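Local coordinates for CaaX farnesyltransferase beta subunit Ram1 (Aspergillus fumigatus, PDB 4L9P), which probably forms, with an alpha subunit, the zinc-dependent enzyme that transfers farnesyl from farnesyl diphosphate to the cysteine of C-terminal CaaX sequences, and supplies the peptide-binding part, at residues D128-L133 against L165-T170; Y436-L441 against D489-F494. All blocks are in the same frame, centred on the assembly; numbering follows the deposited sequence.

Contact 1 of 2, residues D128-L133 against L165-T170; sequences DHLEYL and LGEDVT
Leu-130, on helix 126-135, faces Leu-165 just beyond the C-terminal end of helix 151-164, their CA atoms 7.3 Å apart, and the chain then turns away through Gly-166, whose positive phi of 96° belongs to a Schellman motif. The side chains of Leu-130 and Leu-165 run alongside each other in opposite senses, CD2 of Leu-130 lying 3.7 Å from CB of Leu-165. The CD1 methyl of Leu-165 packs against three residues of the helix: it is 3.7 Å from CD1 of Leu-133, 3.8 Å from CD2 of Leu-130 and 4.0 Å from CB of His-129. The CD2 methyl of Leu-130 also meets the aliphatic part of Glu-167, 3.4 Å from its CG, a close approach for two carbons. The Glu-167 chain is bent at chi2 (-73°), and its CD also lies near that methyl, while OE1 is hydrogen-bonded to the hydroxyl of Tyr-134. The His-129 ring has both nitrogens engaged elsewhere, ND1 with the backbone N of Gly-420 and NE2 with OE1 of Gln-415, which fixes its rotation and ties the helix to the loop before helix 431-444. Leu-162 adds to the apolar layer around Leu-130 and Leu-133. The contact thus joins helix 126-135 to the Schellman-capped C-terminal end of helix 151-164, within the alpha-alpha toroid of the prenyltransferase beta-subunit family.

Contact 2 of 2, residues Y436-L441 against D489-F494; sequences YALTGL and DRLVPF
Leu-491 reaches from the loop that precedes helix 502-513 into the side of helix 431-444, within the alpha-alpha toroid of the prenyltransferase fold. Its side chain crosses those of Leu-438 and Leu-441 at about a right angle, and one methyl does the touching: CD1 lies 4.0 Å from CD2 of Leu-438 and at the same separation from CD2 of Leu-441. CG of Leu-441 is anti to its backbone N (chi1 -178°), which sets CG 4.1 Å from CD1 of Leu-491. Three residues further along the loop, the Phe-494 ring crosses the Thr-439 side chain at about a right angle. The hydroxyl of Thr-439 approaches the ring obliquely, with OG1 4.2 Å from CE2 of Phe-494, and is hydrogen-bonded to the carbonyl of Cys-435 in its own helix. Other helices complete the apolar surroundings: Leu-441 also packs on Ile-410 and Leu-411 of helix 403-413, and Leu-164 of helix 151-164 packs against both Thr-439 and Phe-494. The loop backbone is held as well, since the side-chain amide of Gln-445 donates a hydrogen bond from NE2 to Asp-489 O and accepts one at OE1 from Leu-491 N. At the closest point, CD1 of Leu-491 stands 3.2 Å from the carbonyl oxygen of Leu-438.

In the fold
From the N terminus, contact 1 comes first, closing a loop of 31 residues that contains helix 151-164. Contact 2 opens much later, on helix 431-444, and closes over 47 residues that include the antiparallel strands 446-449 and 468-471. The two closures therefore follow in series, neither nested nor crossed, yet their centres are about 12 Å apart. Leu-165 joins them, its CD2 lying 3.8 Å from CD2 of Leu-491 and its CD1 packing on Leu-438. Arg-126 hydrogen-bonds to both, NH2 to Leu-165 O and NH1 to Arg-490 O. The two contacts tie helix 126-135, the end of helix 151-164 and helix 431-444, which carries zinc ligand His-433, to the loop before helix 502-513.

Contact 1 of 2, residues D128-L133 against L165-T170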
loop_
_atom_site.group_PDB
_atom_site.type_symbol
_atom_site.label_atom_id
_atom_site.label_comp_id
_atom_site.label_asym_id
_atom_site.label_seq_id
_atom_site.Cartn_x
_atom_site.Cartn_y
_atom_site.Cartn_z
ATOM N N ASP B 128 -26.237 -10.800 0.780
ATOM C CA ASP B 128 -25.295 -11.556 1.596
ATOM C C ASP B 128 -24.210 -10.627 2.150
ATOM O O ASP B 128 -23.809 -10.741 3.339
ATOM C CB ASP B 128 -24.576 -12.638 0.788
ATOM C CG ASP B 128 -25.495 -13.782 0.346
ATOM O OD1 ASP B 128 -26.562 -13.981 0.974
ATOM O OD2 ASP B 128 -25.104 -14.499 -0.618
ATOM N N HIS B 129 -23.684 -9.745 1.310
ATOM C CA HIS B 129 -22.622 -8.843 1.804
ATOM C C HIS B 129 -23.121 -7.799 2.788
ATOM O O HIS B 129 -22.394 -7.482 3.742
ATOM C CB HIS B 129 -21.904 -8.191 0.627
ATOM C CG HIS B 129 -21.333 -9.206 -0.315
ATOM N ND1 HIS B 129 -20.674 -10.339 0.138
ATOM C CD2 HIS B 129 -21.347 -9.281 -1.680
ATOM C CE1 HIS B 129 -20.309 -11.071 -0.910
ATOM N NE2 HIS B 129 -20.693 -10.440 -2.026
ATOM N N LEU B 130 -24.335 -7.286 2.584
ATOM C CA LEU B 130 -24.905 -6.353 3.557
ATOM C C LEU B 130 -24.989 -7.040 4.929
ATOM O O LEU B 130 -24.619 -6.456 5.929
ATOM C CB LEU B 130 -26.355 -5.930 3.165
ATOM C CG LEU B 130 -26.366 -4.952 1.986
ATOM C CD1 LEU B 130 -27.811 -4.794 1.486
ATOM C CD2 LEU B 130 -25.853 -3.582 2.355
ATOM N N GLU B 131 -25.523 -8.261 4.980
ATOM C CA GLU B 131 -25.642 -8.906 6.277
ATOM C C GLU B 131 -24.278 -9.142 6.938
ATOM O O GLU B 131 -24.131 -8.955 8.168
ATOM C CB GLU B 131 -26.434 -10.204 6.158
ATOM C CG GLU B 131 -27.868 -9.958 5.690
ATOM C CD GLU B 131 -28.667 -11.231 5.527
ATOM O OE1 GLU B 131 -28.120 -12.304 5.883
ATOM O OE2 GLU B 131 -29.849 -11.170 5.064
ATOM N N TYR B 132 -23.295 -9.501 6.134
ATOM C CA TYR B 132 -21.952 -9.716 6.652
ATOM C C TYR B 132 -21.423 -8.412 7.262
ATOM O O TYR B 132 -20.825 -8.427 8.347
ATOM C CB TYR B 132 -21.054 -10.197 5.515
ATOM C CG TYR B 132 -19.664 -10.504 5.966
ATOM C CD1 TYR B 132 -19.350 -11.764 6.492
ATOM C CD2 TYR B 132 -18.652 -9.532 5.889
ATOM C CE1 TYR B 132 -18.076 -12.068 6.936
ATOM C CE2 TYR B 132 -17.348 -9.828 6.347
ATOM C CZ TYR B 132 -17.076 -11.109 6.855
ATOM O OH TYR B 132 -15.816 -11.400 7.301
ATOM N N LEU B 133 -21.584 -7.283 6.562
ATOM C CA LEU B 133 -21.007 -6.024 7.022
ATOM C C LEU B 133 -21.743 -5.493 8.249
ATOM O O LEU B 133 -21.112 -4.974 9.178
ATOM C CB LEU B 133 -21.084 -5.008 5.884
ATOM C CG LEU B 133 -20.055 -5.244 4.746
ATOM C CD1 LEU B 133 -20.543 -4.506 3.424
ATOM C CD2 LEU B 133 -18.681 -4.783 5.191
ATOM N N LEU B 165 -22.563 -0.331 -1.117
ATOM C CA LEU B 165 -23.746 -1.128 -1.441
ATOM C C LEU B 165 -25.052 -0.321 -1.396
ATOM O O LEU B 165 -26.118 -0.894 -1.657
ATOM C CB LEU B 165 -23.841 -2.302 -0.462
ATOM C CG LEU B 165 -22.808 -3.385 -0.781
ATOM C CD1 LEU B 165 -22.635 -4.290 0.418
ATOM C CD2 LEU B 165 -23.206 -4.248 -2.038
ATOM N N GLY B 166 -24.977 0.967 -1.081
ATOM C CA GLY B 166 -26.152 1.827 -1.231
ATOM C C GLY B 166 -26.946 2.020 0.020
ATOM O O GLY B 166 -28.099 2.528 -0.077
ATOM N N GLU B 167 -26.413 1.640 1.186
ATOM C CA GLU B 167 -27.097 1.924 2.447
ATOM C C GLU B 167 -26.948 3.361 2.883
ATOM O O GLU B 167 -25.923 4.025 2.597
ATOM C CB GLU B 167 -26.633 1.033 3.587
ATOM C CG GLU B 167 -26.721 -0.443 3.247
ATOM C CD GLU B 167 -28.148 -0.924 3.241
ATOM O OE1 GLU B 167 -28.673 -1.285 4.328
ATOM O OE2 GLU B 167 -28.782 -0.934 2.145
ATOM N N ASP B 168 -27.948 3.817 3.640
ATOM C CA ASP B 168 -27.854 5.117 4.286
ATOM C C ASP B 168 -27.271 4.808 5.665
ATOM O O ASP B 168 -27.891 4.101 6.409
ATOM C CB ASP B 168 -29.278 5.691 4.447
ATOM C CG ASP B 168 -29.326 6.964 5.225
ATOM O OD1 ASP B 168 -28.331 7.440 5.776
ATOM O OD2 ASP B 168 -30.433 7.506 5.313
ATOM N N VAL B 169 -26.068 5.292 5.988
ATOM C CA VAL B 169 -25.452 4.966 7.276
ATOM C C VAL B 169 -25.638 6.093 8.319
ATOM O O VAL B 169 -24.987 6.071 9.368
ATOM C CB VAL B 169 -23.956 4.608 7.142
ATOM C CG1 VAL B 169 -23.788 3.352 6.242
ATOM C CG2 VAL B 169 -23.159 5.775 6.581
ATOM N N THR B 170 -26.521 7.052 8.024
ATOM C CA THR B 170 -26.893 8.124 8.970
ATOM C C THR B 170 -27.261 7.558 10.326
ATOM O O THR B 170 -26.987 8.163 11.344
ATOM C CB THR B 170 -28.135 8.930 8.441
ATOM O OG1 THR B 170 -27.753 9.533 7.218
ATOM C CG2 THR B 170 -28.536 10.022 9.413
#

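Contact 2 of 2, residues Y436-L441 against D489-F494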
loop_
_atom_site.group_PDB
_atom_site.type_symbol
_atom_site.label_atom_id
_atom_site.label_comp_id
_atom_site.label_asym_id
_atom_site.label_seq_id
_atom_site.Cartn_x
_atom_site.Cartn_y
_atom_site.Cartn_z
ATOM N N TYR B 436 -12.427 -3.433 0.512
ATOM C CA TYR B 436 -11.565 -3.041 -0.600
ATOM C C TYR B 436 -11.882 -3.758 -1.920
ATOM O O TYR B 436 -11.692 -3.146 -2.975
ATOM C CB TYR B 436 -10.075 -3.140 -0.212
ATOM C CG TYR B 436 -9.749 -2.048 0.808
ATOM C CD1 TYR B 436 -9.976 -0.680 0.536
ATOM C CD2 TYR B 436 -9.234 -2.384 2.063
ATOM C CE1 TYR B 436 -9.649 0.329 1.433
ATOM C CE2 TYR B 436 -8.927 -1.393 2.967
ATOM C CZ TYR B 436 -9.116 -0.050 2.686
ATOM O OH TYR B 436 -8.814 0.943 3.608
ATOM N N ALA B 437 -12.431 -4.981 -1.876
ATOM C CA ALA B 437 -12.916 -5.575 -3.136
ATOM C C ALA B 437 -14.120 -4.782 -3.658
ATOM O O ALA B 437 -14.182 -4.521 -4.864
ATOM C CB ALA B 437 -13.308 -7.018 -2.941
ATOM N N LEU B 438 -15.023 -4.352 -2.769
ATOM C CA LEU B 438 -16.153 -3.527 -3.218
ATOM C C LEU B 438 -15.672 -2.190 -3.751
ATOM O O LEU B 438 -16.181 -1.670 -4.731
ATOM C CB LEU B 438 -17.170 -3.341 -2.096
ATOM C CG LEU B 438 -17.928 -4.631 -1.708
ATOM C CD1 LEU B 438 -18.711 -4.326 -0.423
ATOM C CD2 LEU B 438 -18.893 -5.063 -2.811
ATOM N N THR B 439 -14.664 -1.607 -3.095
ATOM C CA THR B 439 -14.154 -0.298 -3.510
ATOM C C THR B 439 -13.602 -0.412 -4.941
ATOM O O THR B 439 -13.874 0.415 -5.822
ATOM C CB THR B 439 -13.065 0.176 -2.531
ATOM O OG1 THR B 439 -13.658 0.462 -1.259
ATOM C CG2 THR B 439 -12.437 1.447 -3.033
ATOM N N GLY B 440 -12.827 -1.465 -5.214
ATOM C CA GLY B 440 -12.310 -1.686 -6.553
ATOM C C GLY B 440 -13.383 -1.973 -7.592
ATOM O O GLY B 440 -13.254 -1.485 -8.715
ATOM N N LEU B 441 -14.424 -2.734 -7.224
ATOM C CA LEU B 441 -15.513 -2.947 -8.156
ATOM C C LEU B 441 -16.160 -1.590 -8.486
ATOM O O LEU B 441 -16.517 -1.323 -9.640
ATOM C CB LEU B 441 -16.499 -3.906 -7.518
ATOM C CG LEU B 441 -17.704 -4.231 -8.484
ATOM C CD1 LEU B 441 -17.279 -4.840 -9.850
ATOM C CD2 LEU B 441 -18.626 -5.195 -7.696
ATOM N N ASP B 489 -25.326 -4.642 -10.448
ATOM C CA ASP B 489 -24.133 -4.732 -9.541
ATOM C C ASP B 489 -23.582 -3.320 -9.236
ATOM O O ASP B 489 -22.499 -3.229 -8.631
ATOM C CB ASP B 489 -23.025 -5.516 -10.268
ATOM C CG ASP B 489 -23.406 -6.941 -10.602
ATOM O OD1 ASP B 489 -24.238 -7.580 -9.872
ATOM O OD2 ASP B 489 -22.847 -7.451 -11.606
ATOM N N ARG B 490 -24.186 -2.228 -9.740
ATOM C CA ARG B 490 -23.592 -0.892 -9.565
ATOM C C ARG B 490 -23.544 -0.432 -8.120
ATOM O O ARG B 490 -24.507 -0.511 -7.371
ATOM C CB ARG B 490 -24.366 0.143 -10.435
ATOM C CG ARG B 490 -23.751 1.553 -10.269
ATOM C CD ARG B 490 -24.280 2.559 -11.290
ATOM N NE ARG B 490 -23.843 2.188 -12.643
ATOM C CZ ARG B 490 -22.616 2.440 -13.124
ATOM N NH1 ARG B 490 -21.763 3.179 -12.391
ATOM N NH2 ARG B 490 -22.237 1.991 -14.328
ATOM N N LEU B 491 -22.332 0.017 -7.742
ATOM C CA LEU B 491 -22.103 0.561 -6.415
ATOM C C LEU B 491 -21.999 2.064 -6.450
ATOM O O LEU B 491 -21.833 2.664 -7.524
ATOM C CB LEU B 491 -20.736 -0.029 -5.935
ATOM C CG LEU B 491 -20.709 -1.563 -5.832
ATOM C CD1 LEU B 491 -19.275 -2.035 -5.413
ATOM C CD2 LEU B 491 -21.751 -2.079 -4.829
ATOM N N VAL B 492 -22.091 2.687 -5.276
ATOM C CA VAL B 492 -21.919 4.127 -5.169
ATOM C C VAL B 492 -20.484 4.502 -5.527
ATOM O O VAL B 492 -19.566 3.786 -5.166
ATOM C CB VAL B 492 -22.299 4.510 -3.723
ATOM C CG1 VAL B 492 -21.835 5.846 -3.290
ATOM C CG2 VAL B 492 -23.802 4.215 -3.448
ATOM N N PRO B 493 -20.257 5.627 -6.217
ATOM C CA PRO B 493 -18.858 6.036 -6.541
ATOM C C PRO B 493 -18.127 6.486 -5.249
ATOM O O PRO B 493 -18.730 7.086 -4.341
ATOM C CB PRO B 493 -19.033 7.223 -7.515
ATOM C CG PRO B 493 -20.449 7.732 -7.233
ATOM C CD PRO B 493 -21.294 6.532 -6.743
ATOM N N PHE B 494 -16.822 6.175 -5.176
ATOM C CA PHE B 494 -15.961 6.649 -4.098
ATOM C C PHE B 494 -14.900 7.591 -4.641
ATOM O O PHE B 494 -14.417 7.451 -5.771
ATOM C CB PHE B 494 -15.270 5.482 -3.410
ATOM C CG PHE B 494 -15.926 4.978 -2.152
ATOM C CD1 PHE B 494 -17.316 5.084 -1.941
ATOM C CD2 PHE B 494 -15.113 4.386 -1.194
ATOM C CE1 PHE B 494 -17.887 4.591 -0.746
ATOM C CE2 PHE B 494 -15.642 3.894 -0.017
ATOM C CZ PHE B 494 -17.065 3.985 0.234
#